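Local structure of DNA mismatch repair protein MLH3 (Saccharomyces cerevisiae S288C, 6RMN) at residues E89-F100 and K140-K151. The protein takes part in DNA mismatch repair as a subunit of the MutLbeta heterodimer, correcting insertion-deletion loops, with this chain comprising its C-terminal region, which carries two zinc ions. Numbering follows the deposited sequence.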
loop_
_atom_site.group_PDB
_atom_site.type_symbol
_atom_site.label_atom_id
_atom_site.label_comp_id
_atom_site.label_asym_id
_atom_site.label_seq_id
_atom_site.Cartn_x
_atom_site.Cartn_y
_atom_site.Cartn_z
ATOM N N GLU B 89 38.594 37.180 18.712
ATOM C CA GLU B 89 37.291 36.588 19.026
ATOM C C GLU B 89 36.311 37.685 19.416
ATOM O O GLU B 89 35.170 37.673 18.951
ATOM C CB GLU B 89 37.406 35.549 20.150
ATOM C CG GLU B 89 38.188 34.310 19.754
ATOM C CD GLU B 89 38.363 33.256 20.830
ATOM O OE1 GLU B 89 38.266 33.593 22.032
ATOM O OE2 GLU B 89 38.613 32.086 20.463
ATOM N N ALA B 90 36.775 38.645 20.242
ATOM C CA ALA B 90 36.006 39.795 20.717
ATOM C C ALA B 90 35.584 40.693 19.552
ATOM O O ALA B 90 34.446 41.158 19.540
ATOM C CB ALA B 90 36.820 40.590 21.730
ATOM N N ASP B 91 36.487 40.910 18.566
ATOM C CA ASP B 91 36.221 41.703 17.362
ATOM C C ASP B 91 35.187 40.992 16.481
ATOM O O ASP B 91 34.264 41.640 15.982
ATOM C CB ASP B 91 37.527 41.981 16.587
ATOM C CG ASP B 91 38.535 42.899 17.287
ATOM O OD1 ASP B 91 38.296 43.275 18.468
ATOM O OD2 ASP B 91 39.569 43.236 16.660
ATOM N N LEU B 92 35.314 39.652 16.345
ATOM C CA LEU B 92 34.398 38.781 15.603
ATOM C C LEU B 92 32.978 38.845 16.199
ATOM O O LEU B 92 32.018 38.986 15.444
ATOM C CB LEU B 92 34.944 37.340 15.599
ATOM C CG LEU B 92 34.283 36.287 14.709
ATOM C CD1 LEU B 92 34.269 36.702 13.244
ATOM C CD2 LEU B 92 35.010 34.968 14.836
ATOM N N PHE B 93 32.854 38.808 17.544
ATOM C CA PHE B 93 31.560 38.923 18.224
ATOM C C PHE B 93 30.977 40.333 18.127
ATOM O O PHE B 93 29.763 40.487 17.958
ATOM C CB PHE B 93 31.624 38.435 19.682
ATOM C CG PHE B 93 31.644 36.930 19.830
ATOM C CD1 PHE B 93 30.585 36.155 19.367
ATOM C CD2 PHE B 93 32.696 36.293 20.478
ATOM C CE1 PHE B 93 30.612 34.767 19.491
ATOM C CE2 PHE B 93 32.713 34.903 20.618
ATOM C CZ PHE B 93 31.669 34.149 20.129
ATOM N N LYS B 94 31.848 41.355 18.186
ATOM C CA LYS B 94 31.478 42.769 18.040
ATOM C C LYS B 94 30.857 42.990 16.656
ATOM O O LYS B 94 29.802 43.620 16.545
ATOM C CB LYS B 94 32.711 43.672 18.221
ATOM C CG LYS B 94 32.421 44.950 18.995
ATOM C CD LYS B 94 33.701 45.722 19.288
ATOM C CE LYS B 94 33.464 46.897 20.205
ATOM N NZ LYS B 94 34.727 47.625 20.508
ATOM N N HIS B 95 31.491 42.402 15.620
ATOM C CA HIS B 95 31.086 42.445 14.220
ATOM C C HIS B 95 29.732 41.784 13.976
ATOM O O HIS B 95 28.964 42.298 13.166
ATOM C CB HIS B 95 32.168 41.770 13.349
ATOM C CG HIS B 95 31.984 41.930 11.871
ATOM N ND1 HIS B 95 31.118 41.123 11.158
ATOM C CD2 HIS B 95 32.605 42.770 11.010
ATOM C CE1 HIS B 95 31.225 41.502 9.896
ATOM N NE2 HIS B 95 32.108 42.489 9.755
ATOM N N TYR B 96 29.449 40.637 14.638
ATOM C CA TYR B 96 28.205 39.892 14.404
ATOM C C TYR B 96 27.159 39.978 15.537
ATOM O O TYR B 96 26.213 39.193 15.526
ATOM C CB TYR B 96 28.516 38.426 14.052
ATOM C CG TYR B 96 29.198 38.261 12.711
ATOM C CD1 TYR B 96 28.548 38.602 11.525
ATOM C CD2 TYR B 96 30.486 37.737 12.619
ATOM C CE1 TYR B 96 29.161 38.433 10.289
ATOM C CE2 TYR B 96 31.110 37.566 11.384
ATOM C CZ TYR B 96 30.444 37.919 10.222
ATOM O OH TYR B 96 31.055 37.766 9.000
ATOM N N GLN B 97 27.275 40.967 16.455
ATOM C CA GLN B 97 26.317 41.170 17.559
ATOM C C GLN B 97 24.853 41.260 17.077
ATOM O O GLN B 97 23.978 40.603 17.636
ATOM C CB GLN B 97 26.707 42.404 18.391
ATOM C CG GLN B 97 25.931 42.532 19.697
ATOM C CD GLN B 97 26.101 43.884 20.319
ATOM O OE1 GLN B 97 27.144 44.198 20.892
ATOM N NE2 GLN B 97 25.073 44.713 20.224
ATOM N N SER B 98 24.619 42.052 16.020
ATOM C CA SER B 98 23.335 42.300 15.347
ATOM C C SER B 98 22.742 41.002 14.789
ATOM O O SER B 98 21.529 40.771 14.896
ATOM C CB SER B 98 23.538 43.301 14.212
ATOM O OG SER B 98 24.558 42.862 13.325
ATOM N N GLU B 99 23.605 40.153 14.208
ATOM C CA GLU B 99 23.228 38.859 13.648
ATOM C C GLU B 99 22.759 37.872 14.737
ATOM O O GLU B 99 21.697 37.256 14.580
ATOM C CB GLU B 99 24.379 38.293 12.799
ATOM C CG GLU B 99 23.944 37.323 11.715
ATOM C CD GLU B 99 22.715 37.705 10.913
ATOM O OE1 GLU B 99 22.649 38.862 10.436
ATOM O OE2 GLU B 99 21.819 36.844 10.760
ATOM N N PHE B 100 23.504 37.782 15.866
ATOM C CA PHE B 100 23.148 36.895 16.987
ATOM C C PHE B 100 21.848 37.288 17.689
ATOM O O PHE B 100 21.173 36.403 18.206
ATOM C CB PHE B 100 24.299 36.764 17.990
ATOM C CG PHE B 100 25.380 35.792 17.572
ATOM C CD1 PHE B 100 25.230 34.425 17.786
ATOM C CD2 PHE B 100 26.548 36.243 16.965
ATOM C CE1 PHE B 100 26.235 33.526 17.404
ATOM C CE2 PHE B 100 27.547 35.345 16.580
ATOM C CZ PHE B 100 27.385 33.993 16.801
ATOM N N LYS B 140 30.560 28.888 24.356
ATOM C CA LYS B 140 31.601 29.591 23.602
ATOM C C LYS B 140 31.844 28.867 22.263
ATOM O O LYS B 140 31.798 29.511 21.209
ATOM C CB LYS B 140 32.906 29.692 24.411
ATOM C CG LYS B 140 33.989 30.505 23.704
ATOM C CD LYS B 140 35.285 30.555 24.479
ATOM C CE LYS B 140 36.300 31.434 23.791
ATOM N NZ LYS B 140 37.558 31.560 24.576
ATOM N N MET B 141 32.055 27.532 22.313
ATOM C CA MET B 141 32.299 26.698 21.139
ATOM C C MET B 141 31.184 26.834 20.099
ATOM O O MET B 141 31.471 26.966 18.910
ATOM C CB MET B 141 32.471 25.226 21.544
ATOM C CG MET B 141 33.134 24.392 20.484
ATOM S SD MET B 141 32.188 22.917 20.071
ATOM C CE MET B 141 31.159 23.542 18.669
ATOM N N VAL B 142 29.928 26.833 20.562
ATOM C CA VAL B 142 28.713 26.895 19.749
ATOM C C VAL B 142 28.544 28.275 19.081
ATOM O O VAL B 142 28.211 28.328 17.903
ATOM C CB VAL B 142 27.507 26.428 20.605
ATOM C CG1 VAL B 142 26.218 27.148 20.258
ATOM C CG2 VAL B 142 27.332 24.930 20.476
ATOM N N LEU B 143 28.816 29.361 19.804
ATOM C CA LEU B 143 28.737 30.727 19.279
ATOM C C LEU B 143 29.886 31.030 18.291
ATOM O O LEU B 143 29.643 31.650 17.252
ATOM C CB LEU B 143 28.669 31.761 20.428
ATOM C CG LEU B 143 27.475 31.606 21.409
ATOM C CD1 LEU B 143 27.483 32.697 22.455
ATOM C CD2 LEU B 143 26.143 31.592 20.696
ATOM N N LEU B 144 31.116 30.548 18.592
ATOM C CA LEU B 144 32.283 30.699 17.718
ATOM C C LEU B 144 32.068 29.980 16.397
ATOM O O LEU B 144 32.419 30.532 15.358
ATOM C CB LEU B 144 33.567 30.176 18.374
ATOM C CG LEU B 144 34.289 31.132 19.295
ATOM C CD1 LEU B 144 35.285 30.390 20.138
ATOM C CD2 LEU B 144 34.984 32.252 18.516
ATOM N N GLN B 145 31.502 28.756 16.440
ATOM C CA GLN B 145 31.190 27.929 15.269
ATOM C C GLN B 145 30.305 28.720 14.281
ATOM O O GLN B 145 30.672 28.826 13.107
ATOM C CB GLN B 145 30.526 26.613 15.711
ATOM C CG GLN B 145 30.286 25.584 14.609
ATOM C CD GLN B 145 29.313 24.527 15.086
ATOM O OE1 GLN B 145 28.184 24.820 15.510
ATOM N NE2 GLN B 145 29.727 23.269 15.037
ATOM N N HIS B 146 29.212 29.351 14.779
ATOM C CA HIS B 146 28.346 30.189 13.955
ATOM C C HIS B 146 29.038 31.463 13.436
ATOM O O HIS B 146 28.856 31.807 12.265
ATOM C CB HIS B 146 27.022 30.526 14.640
ATOM C CG HIS B 146 26.051 31.168 13.692
ATOM N ND1 HIS B 146 25.653 30.530 12.522
ATOM C CD2 HIS B 146 25.462 32.384 13.748
ATOM C CE1 HIS B 146 24.828 31.367 11.918
ATOM N NE2 HIS B 146 24.679 32.493 12.614
ATOM N N ALA B 147 29.832 32.148 14.293
ATOM C CA ALA B 147 30.584 33.356 13.931
ATOM C C ALA B 147 31.572 33.054 12.796
ATOM O O ALA B 147 31.700 33.858 11.866
ATOM C CB ALA B 147 31.328 33.894 15.146
ATOM N N HIS B 148 32.259 31.888 12.868
ATOM C CA HIS B 148 33.195 31.432 11.837
ATOM C C HIS B 148 32.434 31.007 10.590
ATOM O O HIS B 148 32.915 31.242 9.491
ATOM C CB HIS B 148 34.100 30.295 12.342
ATOM C CG HIS B 148 35.132 30.742 13.326
ATOM N ND1 HIS B 148 36.060 31.727 13.011
ATOM C CD2 HIS B 148 35.363 30.315 14.588
ATOM C CE1 HIS B 148 36.797 31.884 14.098
ATOM N NE2 HIS B 148 36.418 31.052 15.070
ATOM N N ASP B 149 31.227 30.428 10.751
ATOM C CA ASP B 149 30.386 30.047 9.616
ATOM C C ASP B 149 30.043 31.286 8.776
ATOM O O ASP B 149 30.172 31.260 7.553
ATOM C CB ASP B 149 29.118 29.282 10.080
ATOM C CG ASP B 149 29.331 27.787 10.265
ATOM O OD1 ASP B 149 30.399 27.276 9.831
ATOM O OD2 ASP B 149 28.424 27.119 10.829
ATOM N N LEU B 150 29.696 32.390 9.457
ATOM C CA LEU B 150 29.361 33.675 8.854
ATOM C C LEU B 150 30.561 34.317 8.206
ATOM O O LEU B 150 30.469 34.739 7.050
ATOM C CB LEU B 150 28.747 34.628 9.893
ATOM C CG LEU B 150 27.378 34.244 10.426
ATOM C CD1 LEU B 150 27.104 34.915 11.760
ATOM C CD2 LEU B 150 26.293 34.559 9.425
ATOM N N LYS B 151 31.698 34.364 8.925
ATOM C CA LYS B 151 32.903 34.988 8.407
ATOM C C LYS B 151 33.549 34.182 7.263
ATOM O O LYS B 151 34.188 34.786 6.402
ATOM C CB LYS B 151 33.899 35.330 9.542
ATOM C CG LYS B 151 34.940 34.264 9.903
ATOM C CD LYS B 151 36.332 34.872 9.917
ATOM C CE LYS B 151 37.436 33.846 9.989
ATOM N NZ LYS B 151 38.779 34.476 9.802
HETATM O O HOH W 1 22.557 34.341 11.418
#
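Two helices, 87-101 and 136-151, pack across each other at 76°, their segment axes 10.3 Å apart at closest approach, through a mostly apolar interface. Ala-147 lies at its centre, its CA 6.8 Å from that of Leu-92, and its CB meets Leu-92 CG at 3.8 Å. Leu-92 reaches over a face of the His-148 ring, placing CD2 4.0 Å from the ring centroid in a CH-pi contact. The Phe-93 ring lies against Leu-143 CB. Two turns further along the same helix, Phe-100 brings edge atom CZ to 3.3 Å from Leu-143 O and forms an offset edge-to-face pair with His-146, whose edge turns toward the Phe-100 face, planes at 86°. Both helices flank the antiparallel sheet containing strands 82-85 and 106-110 in this MutL-family C-terminal region, well away from the two zinc ions; Phe-93 touches both strands. The Tyr-96 ring is sandwiched between His-95 ND1 on one face and Leu-150 CB on the other. Replacing Tyr-96 by an alanine would probably leave Leu-150 without its aromatic partner and open a gap beside Lys-151. At one end, a water bridges Glu-99 OE2 and His-146 NE2, while Glu-99 OE1 pairs with Lys-102. At the other, Lys-140, extended with CG anti to the backbone N (chi1 -176°), carries NZ to Glu-89 OE1 in a 3.3 Å salt bridge whose hydrogen bond is weak; NZ also bonds Glu-84 O, and OE1 Asp-86 N.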